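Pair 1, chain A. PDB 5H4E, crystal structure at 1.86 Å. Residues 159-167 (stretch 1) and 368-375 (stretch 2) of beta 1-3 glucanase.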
# COMPACT_ATOMS: atom_id res chain seq x y z
N CYS A 159 9.24 -6.12 4.40
CA CYS A 159 10.30 -7.05 4.03
C CYS A 159 11.69 -6.44 4.26
O CYS A 159 12.49 -6.99 4.99
CB CYS A 159 10.16 -7.51 2.58
SG CYS A 159 11.47 -8.64 2.07
N TYR A 160 11.98 -5.30 3.61
CA TYR A 160 13.24 -4.62 3.85
C TYR A 160 13.01 -3.11 3.92
O TYR A 160 12.04 -2.62 3.36
CB TYR A 160 14.29 -4.97 2.76
CG TYR A 160 13.97 -4.59 1.33
CD1 TYR A 160 14.06 -3.27 0.90
CD2 TYR A 160 13.61 -5.56 0.38
CE1 TYR A 160 13.79 -2.91 -0.42
CE2 TYR A 160 13.35 -5.22 -0.95
CZ TYR A 160 13.44 -3.89 -1.34
OH TYR A 160 13.18 -3.52 -2.64
N PRO A 161 13.88 -2.38 4.63
CA PRO A 161 13.63 -0.95 4.77
C PRO A 161 13.86 -0.18 3.47
O PRO A 161 14.86 -0.42 2.77
CB PRO A 161 14.63 -0.51 5.84
CG PRO A 161 15.72 -1.52 5.77
CD PRO A 161 15.05 -2.82 5.42
N TYR A 162 12.94 0.71 3.13
CA TYR A 162 13.13 1.57 1.95
C TYR A 162 12.38 2.88 2.12
O TYR A 162 11.47 3.01 2.94
CB TYR A 162 12.71 0.84 0.65
CG TYR A 162 11.22 0.66 0.37
CD1 TYR A 162 10.68 1.01 -0.85
CD2 TYR A 162 10.37 0.08 1.32
CE1 TYR A 162 9.32 0.81 -1.12
CE2 TYR A 162 9.02 -0.12 1.06
CZ TYR A 162 8.51 0.25 -0.16
OH TYR A 162 7.15 0.04 -0.42
N ASN A 163 12.84 3.89 1.39
CA ASN A 163 12.26 5.21 1.51
C ASN A 163 12.42 5.88 0.18
O ASN A 163 13.23 5.44 -0.65
CB ASN A 163 12.93 6.01 2.66
CG ASN A 163 14.41 6.29 2.42
OD1 ASN A 163 14.78 7.19 1.66
ND2 ASN A 163 15.26 5.55 3.11
N ILE A 164 11.64 6.93 -0.06
CA ILE A 164 11.66 7.59 -1.34
C ILE A 164 11.86 9.08 -1.13
O ILE A 164 11.24 9.67 -0.24
CB ILE A 164 10.35 7.31 -2.13
CG1 ILE A 164 10.16 5.79 -2.33
CG2 ILE A 164 10.32 8.09 -3.47
CD1 ILE A 164 8.78 5.41 -2.86
N GLN A 165 12.74 9.66 -1.93
CA GLN A 165 12.88 11.11 -1.98
C GLN A 165 12.28 11.64 -3.27
O GLN A 165 12.73 11.29 -4.35
CB GLN A 165 14.35 11.52 -1.90
CG GLN A 165 14.58 13.04 -2.12
CD GLN A 165 16.06 13.39 -2.25
OE1 GLN A 165 16.90 12.51 -2.43
NE2 GLN A 165 16.37 14.68 -2.14
N LEU A 166 11.26 12.50 -3.16
CA LEU A 166 10.66 13.08 -4.35
C LEU A 166 11.10 14.52 -4.47
O LEU A 166 11.00 15.30 -3.51
CB LEU A 166 9.12 13.00 -4.30
CG LEU A 166 8.40 13.72 -5.46
CD1 LEU A 166 8.79 13.10 -6.82
CD2 LEU A 166 6.88 13.73 -5.28
N VAL A 167 11.58 14.87 -5.66
CA VAL A 167 12.12 16.20 -5.91
C VAL A 167 11.34 16.85 -7.04
O VAL A 167 11.27 16.32 -8.16
CB VAL A 167 13.63 16.14 -6.29
CG1 VAL A 167 14.16 17.55 -6.60
CG2 VAL A 167 14.43 15.48 -5.17
N TYR A 368 12.33 14.32 -10.38
CA TYR A 368 12.79 12.94 -10.22
C TYR A 368 12.53 12.45 -8.80
O TYR A 368 12.25 13.24 -7.90
CB TYR A 368 14.29 12.82 -10.55
CG TYR A 368 15.21 13.55 -9.58
CD1 TYR A 368 15.65 14.84 -9.85
CD2 TYR A 368 15.66 12.93 -8.42
CE1 TYR A 368 16.49 15.51 -8.98
CE2 TYR A 368 16.50 13.60 -7.53
CZ TYR A 368 16.91 14.88 -7.82
OH TYR A 368 17.75 15.55 -6.96
N ALA A 369 12.63 11.13 -8.62
CA ALA A 369 12.60 10.53 -7.29
C ALA A 369 13.77 9.58 -7.11
O ALA A 369 14.22 8.94 -8.06
CB ALA A 369 11.26 9.80 -7.02
N ILE A 370 14.29 9.51 -5.89
CA ILE A 370 15.28 8.51 -5.53
C ILE A 370 14.62 7.41 -4.71
O ILE A 370 13.98 7.69 -3.70
CB ILE A 370 16.44 9.08 -4.68
CG1 ILE A 370 17.13 10.28 -5.36
CG2 ILE A 370 17.43 7.96 -4.33
CD1 ILE A 370 17.78 9.96 -6.66
N ILE A 371 14.77 6.16 -5.13
CA ILE A 371 14.23 5.06 -4.34
C ILE A 371 15.38 4.37 -3.63
O ILE A 371 16.19 3.66 -4.24
CB ILE A 371 13.40 4.11 -5.19
CG1 ILE A 371 12.33 4.93 -5.93
CG2 ILE A 371 12.73 3.04 -4.32
CD1 ILE A 371 11.58 4.18 -6.98
N ASN A 372 15.45 4.64 -2.34
CA ASN A 372 16.52 4.16 -1.48
C ASN A 372 16.18 2.80 -0.91
O ASN A 372 15.35 2.70 -0.01
CB ASN A 372 16.76 5.14 -0.34
CG ASN A 372 17.32 6.46 -0.82
OD1 ASN A 372 18.45 6.51 -1.33
ND2 ASN A 372 16.56 7.52 -0.66
N VAL A 373 16.83 1.76 -1.40
CA VAL A 373 16.51 0.42 -0.94
C VAL A 373 17.63 -0.09 -0.03
O VAL A 373 18.80 -0.04 -0.38
CB VAL A 373 16.22 -0.54 -2.13
CG1 VAL A 373 14.97 -0.07 -2.90
CG2 VAL A 373 17.45 -0.69 -3.09
N GLY A 374 17.25 -0.56 1.16
CA GLY A 374 18.24 -0.83 2.18
C GLY A 374 18.18 -2.21 2.79
O GLY A 374 17.55 -3.11 2.24
N TRP A 375 18.84 -2.38 3.93
CA TRP A 375 18.94 -3.69 4.58
C TRP A 375 19.28 -3.55 6.07
O TRP A 375 19.70 -2.47 6.50
CB TRP A 375 19.99 -4.55 3.87
CG TRP A 375 19.95 -5.99 4.28
CD1 TRP A 375 20.81 -6.62 5.13
CD2 TRP A 375 18.98 -6.97 3.90
NE1 TRP A 375 20.44 -7.93 5.30
CE2 TRP A 375 19.32 -8.18 4.54
CE3 TRP A 375 17.85 -6.95 3.07
CZ2 TRP A 375 18.59 -9.35 4.38
CZ3 TRP A 375 17.12 -8.13 2.91
CH2 TRP A 375 17.49 -9.31 3.57
O HOH W 1 17.52 10.29 -0.74

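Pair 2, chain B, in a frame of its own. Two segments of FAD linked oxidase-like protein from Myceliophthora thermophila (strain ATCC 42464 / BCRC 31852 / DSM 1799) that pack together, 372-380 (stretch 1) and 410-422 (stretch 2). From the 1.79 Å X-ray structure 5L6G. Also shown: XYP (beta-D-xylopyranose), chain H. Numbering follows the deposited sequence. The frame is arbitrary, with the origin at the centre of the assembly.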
# COMPACT_ATOMS: atom_id res chain seq x y z
N ARG B 372 8.43 -19.01 -16.29
CA ARG B 372 7.46 -20.10 -16.15
C ARG B 372 6.78 -20.08 -14.77
O ARG B 372 6.54 -21.12 -14.15
CB ARG B 372 8.11 -21.45 -16.45
CG ARG B 372 8.65 -21.52 -17.87
CD ARG B 372 9.52 -22.74 -18.12
NE ARG B 372 10.17 -22.61 -19.42
CZ ARG B 372 9.87 -23.29 -20.52
NH1 ARG B 372 8.90 -24.22 -20.55
NH2 ARG B 372 10.55 -23.03 -21.64
N ARG B 373 6.44 -18.87 -14.33
CA ARG B 373 5.68 -18.63 -13.12
C ARG B 373 4.62 -17.58 -13.36
O ARG B 373 4.71 -16.81 -14.32
CB ARG B 373 6.62 -18.13 -12.02
CG ARG B 373 7.70 -19.12 -11.64
CD ARG B 373 8.47 -18.60 -10.44
NE ARG B 373 9.19 -17.35 -10.70
CZ ARG B 373 10.39 -17.26 -11.26
NH1 ARG B 373 11.04 -18.36 -11.70
NH2 ARG B 373 10.96 -16.06 -11.43
N SER B 374 3.64 -17.53 -12.48
CA SER B 374 2.56 -16.54 -12.54
C SER B 374 3.00 -15.14 -12.11
O SER B 374 2.88 -14.76 -10.93
CB SER B 374 1.40 -16.97 -11.64
OG SER B 374 0.86 -18.19 -12.06
N TRP B 375 3.41 -14.33 -13.07
CA TRP B 375 3.82 -12.99 -12.79
C TRP B 375 2.82 -11.99 -13.37
O TRP B 375 2.04 -12.33 -14.26
CB TRP B 375 5.22 -12.73 -13.33
CG TRP B 375 5.29 -12.81 -14.81
CD1 TRP B 375 5.60 -13.90 -15.56
CD2 TRP B 375 5.02 -11.75 -15.73
NE1 TRP B 375 5.54 -13.59 -16.88
CE2 TRP B 375 5.18 -12.28 -17.02
CE3 TRP B 375 4.64 -10.41 -15.59
CZ2 TRP B 375 5.00 -11.50 -18.16
CZ3 TRP B 375 4.46 -9.66 -16.70
CH2 TRP B 375 4.65 -10.19 -17.98
N TYR B 376 2.79 -10.78 -12.81
CA TYR B 376 2.09 -9.66 -13.45
C TYR B 376 2.82 -8.37 -13.19
O TYR B 376 3.68 -8.29 -12.30
CB TYR B 376 0.62 -9.55 -13.00
CG TYR B 376 0.36 -9.22 -11.53
CD1 TYR B 376 0.49 -7.90 -11.06
CD2 TYR B 376 -0.05 -10.20 -10.63
CE1 TYR B 376 0.24 -7.59 -9.72
CE2 TYR B 376 -0.32 -9.88 -9.29
CZ TYR B 376 -0.15 -8.57 -8.86
OH TYR B 376 -0.39 -8.22 -7.54
N ILE B 377 2.51 -7.38 -14.02
CA ILE B 377 2.95 -6.01 -13.81
C ILE B 377 1.71 -5.10 -13.82
O ILE B 377 0.82 -5.23 -14.67
CB ILE B 377 3.99 -5.56 -14.86
CG1 ILE B 377 4.47 -4.14 -14.57
CG2 ILE B 377 3.44 -5.63 -16.27
CD1 ILE B 377 5.66 -3.73 -15.41
N ILE B 378 1.66 -4.19 -12.85
CA ILE B 378 0.63 -3.17 -12.87
C ILE B 378 1.34 -1.83 -13.08
O ILE B 378 2.34 -1.56 -12.45
CB ILE B 378 -0.17 -3.16 -11.57
CG1 ILE B 378 -1.12 -4.35 -11.55
CG2 ILE B 378 -0.94 -1.85 -11.42
CD1 ILE B 378 -1.94 -4.45 -10.28
N ILE B 379 0.84 -1.03 -14.02
CA ILE B 379 1.33 0.31 -14.20
C ILE B 379 0.13 1.20 -13.94
O ILE B 379 -0.79 1.27 -14.76
CB ILE B 379 1.87 0.58 -15.64
CG1 ILE B 379 2.91 -0.48 -16.03
CG2 ILE B 379 2.50 1.97 -15.73
CD1 ILE B 379 2.98 -0.73 -17.51
N ASP B 380 0.13 1.88 -12.80
CA ASP B 380 -1.00 2.71 -12.44
C ASP B 380 -0.89 4.05 -13.14
O ASP B 380 0.20 4.62 -13.19
CB ASP B 380 -1.03 2.95 -10.93
CG ASP B 380 -1.45 1.74 -10.16
OD1 ASP B 380 -2.50 1.16 -10.48
OD2 ASP B 380 -0.77 1.38 -9.20
N LEU B 410 3.01 4.59 -11.07
CA LEU B 410 3.30 3.68 -9.99
C LEU B 410 3.19 2.25 -10.49
O LEU B 410 2.25 1.89 -11.23
CB LEU B 410 2.32 3.91 -8.85
CG LEU B 410 2.27 2.95 -7.68
CD1 LEU B 410 3.58 3.05 -6.93
CD2 LEU B 410 1.07 3.29 -6.78
N TYR B 411 4.12 1.42 -10.07
CA TYR B 411 4.22 0.07 -10.58
C TYR B 411 4.23 -0.95 -9.47
O TYR B 411 4.87 -0.74 -8.42
CB TYR B 411 5.51 -0.12 -11.34
CG TYR B 411 5.81 0.83 -12.47
CD1 TYR B 411 6.19 2.15 -12.22
CD2 TYR B 411 5.79 0.40 -13.78
CE1 TYR B 411 6.55 3.01 -13.23
CE2 TYR B 411 6.14 1.25 -14.82
CZ TYR B 411 6.52 2.56 -14.54
OH TYR B 411 6.87 3.42 -15.55
N GLU B 412 3.55 -2.07 -9.72
CA GLU B 412 3.68 -3.25 -8.93
C GLU B 412 4.17 -4.36 -9.87
O GLU B 412 3.55 -4.59 -10.91
CB GLU B 412 2.35 -3.68 -8.31
CG GLU B 412 2.50 -4.84 -7.34
CD GLU B 412 1.19 -5.32 -6.76
OE1 GLU B 412 0.10 -4.87 -7.21
OE2 GLU B 412 1.25 -6.18 -5.85
N LEU B 413 5.26 -5.01 -9.49
CA LEU B 413 5.78 -6.16 -10.20
C LEU B 413 5.70 -7.34 -9.26
O LEU B 413 6.17 -7.28 -8.15
CB LEU B 413 7.22 -5.95 -10.68
CG LEU B 413 7.56 -4.79 -11.63
CD1 LEU B 413 7.70 -3.48 -10.89
CD2 LEU B 413 8.84 -5.07 -12.40
N TYR B 414 5.09 -8.42 -9.72
CA TYR B 414 4.68 -9.50 -8.83
C TYR B 414 5.01 -10.82 -9.48
O TYR B 414 4.65 -11.06 -10.62
CB TYR B 414 3.18 -9.40 -8.60
CG TYR B 414 2.65 -10.05 -7.34
CD1 TYR B 414 2.53 -9.32 -6.16
CD2 TYR B 414 2.18 -11.35 -7.35
CE1 TYR B 414 2.01 -9.89 -5.02
CE2 TYR B 414 1.65 -11.93 -6.19
CZ TYR B 414 1.56 -11.18 -5.04
OH TYR B 414 1.01 -11.70 -3.90
N ASP B 415 5.68 -11.69 -8.73
CA ASP B 415 6.21 -12.95 -9.29
C ASP B 415 5.85 -14.06 -8.30
O ASP B 415 6.46 -14.18 -7.25
CB ASP B 415 7.72 -12.79 -9.50
CG ASP B 415 8.40 -14.07 -9.92
OD1 ASP B 415 7.72 -15.07 -10.30
OD2 ASP B 415 9.68 -14.07 -9.87
N ARG B 416 4.81 -14.82 -8.64
CA ARG B 416 4.14 -15.73 -7.70
C ARG B 416 4.40 -17.17 -8.12
O ARG B 416 4.31 -17.48 -9.30
CB ARG B 416 2.64 -15.47 -7.72
CG ARG B 416 1.83 -16.43 -6.86
CD ARG B 416 0.34 -16.15 -6.98
NE ARG B 416 -0.43 -17.02 -6.09
CZ ARG B 416 -1.76 -17.02 -6.02
NH1 ARG B 416 -2.49 -16.22 -6.80
NH2 ARG B 416 -2.38 -17.85 -5.20
N SER B 417 4.74 -18.02 -7.16
CA SER B 417 4.90 -19.44 -7.44
C SER B 417 3.81 -20.21 -6.70
O SER B 417 3.38 -19.78 -5.63
CB SER B 417 6.28 -19.94 -7.01
OG SER B 417 6.50 -19.75 -5.63
N PHE B 418 3.36 -21.32 -7.30
CA PHE B 418 2.47 -22.25 -6.62
C PHE B 418 3.31 -23.43 -6.14
O PHE B 418 3.49 -24.41 -6.84
CB PHE B 418 1.36 -22.72 -7.54
CG PHE B 418 0.38 -21.66 -7.89
CD1 PHE B 418 0.61 -20.81 -8.96
CD2 PHE B 418 -0.77 -21.48 -7.15
CE1 PHE B 418 -0.30 -19.81 -9.28
CE2 PHE B 418 -1.70 -20.49 -7.48
CZ PHE B 418 -1.45 -19.66 -8.55
N GLY B 419 3.82 -23.34 -4.95
CA GLY B 419 4.92 -24.20 -4.57
C GLY B 419 6.08 -23.29 -4.25
O GLY B 419 5.96 -22.06 -4.39
N PRO B 420 7.21 -23.87 -3.85
CA PRO B 420 8.25 -23.05 -3.30
C PRO B 420 8.81 -22.06 -4.32
O PRO B 420 8.94 -22.36 -5.51
CB PRO B 420 9.30 -24.06 -2.80
CG PRO B 420 9.01 -25.33 -3.50
CD PRO B 420 7.56 -25.31 -3.88
N TYR B 421 9.13 -20.87 -3.84
CA TYR B 421 9.67 -19.84 -4.70
C TYR B 421 11.14 -20.23 -4.98
O TYR B 421 11.88 -20.55 -4.06
CB TYR B 421 9.58 -18.48 -4.05
CG TYR B 421 9.98 -17.40 -5.01
CD1 TYR B 421 9.09 -16.91 -5.94
CD2 TYR B 421 11.27 -16.91 -5.01
CE1 TYR B 421 9.46 -15.94 -6.85
CE2 TYR B 421 11.67 -15.95 -5.90
CZ TYR B 421 10.76 -15.49 -6.84
OH TYR B 421 11.18 -14.54 -7.71
N PRO B 422 11.54 -20.23 -6.25
CA PRO B 422 12.92 -20.63 -6.59
C PRO B 422 13.94 -19.57 -6.17
O PRO B 422 13.70 -18.39 -6.32
CB PRO B 422 12.88 -20.77 -8.09
CG PRO B 422 11.83 -19.78 -8.51
CD PRO B 422 10.79 -19.82 -7.45
O1 XYP H . -2.07 -3.11 -6.54
C1 XYP H . -2.73 -4.27 -6.05
C2 XYP H . -3.81 -4.69 -7.04
C3 XYP H . -4.41 -6.04 -6.65
C4 XYP H . -3.31 -7.07 -6.46
C5 XYP H . -2.25 -6.56 -5.47
O2 XYP H . -4.83 -3.69 -7.03
O3 XYP H . -5.39 -6.45 -7.62
O4 XYP H . -3.86 -8.27 -5.91
O5 XYP H . -1.75 -5.28 -5.85

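Two antiparallel strands can be joined by the same backbone ladder and still be packed by quite different side chains, and the two pairs here illustrate the principle. In pair 1 the strands run at 167° to each other, in pair 2 at 170°, and in both the axes approach to 4.6 Å. Fourteen central residues superpose with an RMSD of 0.7 Å. The register is shared: Asn A163 faces Asn A372 as Tyr B376 faces Tyr B414, and Gln A165 faces Ile A370 as Ile B378 faces Glu B412. At these hydrogen-bonded positions the main chains exchange two bonds per residue pair. Asn A372 N donates to Asn A163 O at 2.9 Å, and Tyr B414 N donates to Tyr B376 O at the same 2.9 Å. Between them lie the non-hydrogen-bonded pairs, where the strands draw closer and CA-H...O contacts fill in, such as Ile A164 CA to Ile A370 O and Ile B377 CA to Glu B412 O, both 3.3 Å.

Because the backbone fixes where each CB starts, the variation lies in what is built upon it. The matched Asn A163 and Tyr B376 both adopt the p rotamer, and the ends of both side chains come nearer the opposing strand. In pair 1 this suits a polar partnership: Asn A372 ND2 donates to Asn A163 OD1 at 2.9 Å, adding a side-chain bond above the backbone ones. In pair 2 the solution is aromatic. Tyr B414 CB sits over the face of the Tyr B376 ring, 3.5 Å from its centroid, while the two rings lie nearly parallel, at 8°, but are slid apart so that they barely overlap.

One step along the same face, water 1 extends the polar network of pair 1, donating to Gln A165 OE1 and accepting from Asn A372 ND2, each at 2.9 Å. At the matching positions in pair 2, Ile B378 replaces the amide with an apolar branch, and Glu B412 takes the place of Ile A370. Tyr B376 OH lies 3.1 Å from Glu B412 OE2, a weak contact at best, and the xylopyranose lies beside this face, with Ile B378 CD1 3.7 Å from its C2.

On the face bearing Ile A164 and Ile A371, this central pair changes little. Ile B377 and Leu B413 take these positions, and both pairs meet at 4.3 Å, through Ile A164 CG1 and Ile A371 CG2 and through Ile B377 CG1 and Leu B413 CG. Next to them, small Ala A369 meets Leu A166 CD1 through its CB at 4.1 Å, whereas Tyr B411 offers CD2 to Ile B379 CG1 at 3.8 Å.

The sharpest exchange comes at Tyr A160 and Val A373, which touch at 3.8 Å from CE1 to CB. Their counterparts, Arg B373 and Asp B415, form a salt bridge instead, with Arg B373 NE 2.7 Å from Asp B415 OD1. Apolar contact and paired charge thus occupy equivalent sites on one scaffold.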